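Long-range contact in phthiocerol synthesis polyketide synthase type I PpsC (Mycobacterium tuberculosis, PDB 7AHB), which probably transfers an extender unit onto the acyl carrier protein through its acyltransferase domain during phthiocerol synthesis in Mycobacterium tuberculosis: residues L181-T186 with R205-S210. Sequence-based numbering, arbitrary orientation.
Sequences LDAEAT and RQTVIS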
loop_
_atom_site.group_PDB
_atom_site.type_symbol
_atom_site.label_atom_id
_atom_site.label_comp_id
_atom_site.label_asym_id
_atom_site.label_seq_id
_atom_site.Cartn_x
_atom_site.Cartn_y
_atom_site.Cartn_z
ATOM N N LEU A 181 -5.832 -18.095 7.304
ATOM C CA LEU A 181 -4.874 -18.921 8.022
ATOM C C LEU A 181 -3.779 -18.024 8.569
ATOM O O LEU A 181 -3.459 -16.993 7.974
ATOM C CB LEU A 181 -4.251 -19.983 7.123
ATOM C CG LEU A 181 -5.188 -21.035 6.529
ATOM C CD1 LEU A 181 -4.454 -21.857 5.469
ATOM C CD2 LEU A 181 -5.767 -21.904 7.613
ATOM N N ASP A 182 -3.203 -18.422 9.711
ATOM C CA ASP A 182 -2.058 -17.710 10.256
ATOM C C ASP A 182 -0.821 -18.111 9.466
ATOM O O ASP A 182 -0.882 -18.919 8.534
ATOM C CB ASP A 182 -1.930 -17.959 11.763
ATOM C CG ASP A 182 -1.578 -19.402 12.129
ATOM O OD1 ASP A 182 -1.061 -20.164 11.295
ATOM O OD2 ASP A 182 -1.783 -19.750 13.319
ATOM N N ALA A 183 0.315 -17.514 9.813
ATOM C CA ALA A 183 1.513 -17.699 9.010
ATOM C C ALA A 183 1.981 -19.148 9.018
ATOM O O ALA A 183 2.360 -19.668 7.972
ATOM C CB ALA A 183 2.639 -16.792 9.508
ATOM N N GLU A 184 2.024 -19.798 10.193
ATOM C CA GLU A 184 2.577 -21.149 10.251
ATOM C C GLU A 184 1.633 -22.159 9.602
ATOM O O GLU A 184 2.084 -23.140 8.999
ATOM C CB GLU A 184 2.888 -21.551 11.700
ATOM C CG GLU A 184 1.754 -21.569 12.664
ATOM C CD GLU A 184 2.212 -22.016 14.079
ATOM O OE1 GLU A 184 3.417 -22.359 14.236
ATOM O OE2 GLU A 184 1.386 -22.026 15.034
ATOM N N ALA A 185 0.325 -21.950 9.736
ATOM C CA ALA A 185 -0.623 -22.796 9.011
ATOM C C ALA A 185 -0.462 -22.627 7.501
ATOM O O ALA A 185 -0.547 -23.604 6.746
ATOM C CB ALA A 185 -2.056 -22.473 9.427
ATOM N N THR A 186 -0.155 -21.399 7.055
ATOM C CA THR A 186 0.065 -21.152 5.634
ATOM C C THR A 186 1.342 -21.846 5.167
ATOM O O THR A 186 1.371 -22.473 4.104
ATOM C CB THR A 186 0.136 -19.641 5.364
ATOM O OG1 THR A 186 -1.120 -19.016 5.674
ATOM C CG2 THR A 186 0.507 -19.379 3.931
ATOM N N ARG A 205 -4.366 -13.621 11.806
ATOM C CA ARG A 205 -5.397 -14.537 11.341
ATOM C C ARG A 205 -5.472 -14.692 9.833
ATOM O O ARG A 205 -6.157 -15.604 9.365
ATOM C CB ARG A 205 -6.777 -14.083 11.843
ATOM C CG ARG A 205 -7.144 -14.635 13.202
ATOM C CD ARG A 205 -8.218 -13.775 13.891
ATOM N NE ARG A 205 -7.639 -12.549 14.461
ATOM C CZ ARG A 205 -6.895 -12.519 15.576
ATOM N NH1 ARG A 205 -6.410 -11.358 16.027
ATOM N NH2 ARG A 205 -6.617 -13.656 16.232
ATOM N N GLN A 206 -4.798 -13.845 9.070
ATOM C CA GLN A 206 -4.839 -13.891 7.617
ATOM C C GLN A 206 -3.440 -13.784 7.036
ATOM O O GLN A 206 -2.599 -13.032 7.537
ATOM C CB GLN A 206 -5.699 -12.758 7.052
ATOM C CG GLN A 206 -7.203 -12.926 7.314
ATOM C CD GLN A 206 -8.021 -11.834 6.642
ATOM O OE1 GLN A 206 -7.745 -10.643 6.808
ATOM N NE2 GLN A 206 -9.023 -12.238 5.870
ATOM N N THR A 207 -3.215 -14.503 5.942
ATOM C CA THR A 207 -1.929 -14.552 5.265
ATOM C C THR A 207 -2.195 -14.583 3.769
ATOM O O THR A 207 -3.171 -15.177 3.322
ATOM C CB THR A 207 -1.121 -15.807 5.684
ATOM O OG1 THR A 207 -1.027 -15.900 7.123
ATOM C CG2 THR A 207 0.249 -15.786 5.093
ATOM N N VAL A 208 -1.310 -13.972 2.998
ATOM C CA VAL A 208 -1.429 -13.933 1.546
ATOM C C VAL A 208 -0.342 -14.819 0.964
ATOM O O VAL A 208 0.824 -14.728 1.374
ATOM C CB VAL A 208 -1.320 -12.498 0.989
ATOM C CG1 VAL A 208 -1.408 -12.532 -0.540
ATOM C CG2 VAL A 208 -2.419 -11.627 1.565
ATOM N N ILE A 209 -0.725 -15.668 0.009
ATOM C CA ILE A 209 0.206 -16.495 -0.736
ATOM C C ILE A 209 0.322 -15.944 -2.154
ATOM O O ILE A 209 -0.580 -15.275 -2.687
ATOM C CB ILE A 209 -0.217 -17.978 -0.753
ATOM C CG1 ILE A 209 -1.626 -18.135 -1.332
ATOM C CG2 ILE A 209 -0.117 -18.567 0.637
ATOM C CD1 ILE A 209 -2.041 -19.638 -1.563
ATOM N N SER A 210 1.443 -16.254 -2.782
ATOM C CA SER A 210 1.747 -15.686 -4.080
ATOM C C SER A 210 2.382 -16.758 -4.944
ATOM O O SER A 210 3.177 -17.553 -4.449
ATOM C CB SER A 210 2.693 -14.463 -3.944
ATOM O OG SER A 210 3.026 -13.978 -5.217
#
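The backbones of Leu181 and Gln206 come within 5.0 Å at their CA atoms and those of Asp182 and Arg205 within 4.7 Å, so the turn entering helix 183-189 lies against the approach to strand 207-211. One residue further along, Thr207 OG1 donates to Leu181 O at 2.8 Å, meeting the carbonyl at a C=O...donor angle of 134° and tilted from its plane. The first torsion of Thr207 (chi1 -52°) aims OG1 at Leu181 O and turns CG2 to the side chain of Thr186. Thr186 and Thr207 reach toward each other tip to tip, with Thr186 OG1 3.2 Å from Thr207 CB. Thr186 CG2 also meets Ile209 CG2, tightly at 3.4 Å. The hydroxyl of Thr186 turns back to Asp182 O (2.9 Å), which also accepts from Thr186 N on the other face of the peptide plane; two bonds thus grip one carbonyl. Asp182 is the N-cap, its OD1 accepting from Ala185 N at 2.7 Å with a nearly straight bond (163°). The contact packs helix 183-189 onto the antiparallel sheet of the ferredoxin-like (βαββαβ) subdomain, where strand 207-211 runs between strands 197-201 and 175-179, and Ile209 also reaches Ile216 and Leu219 of helix 213-225.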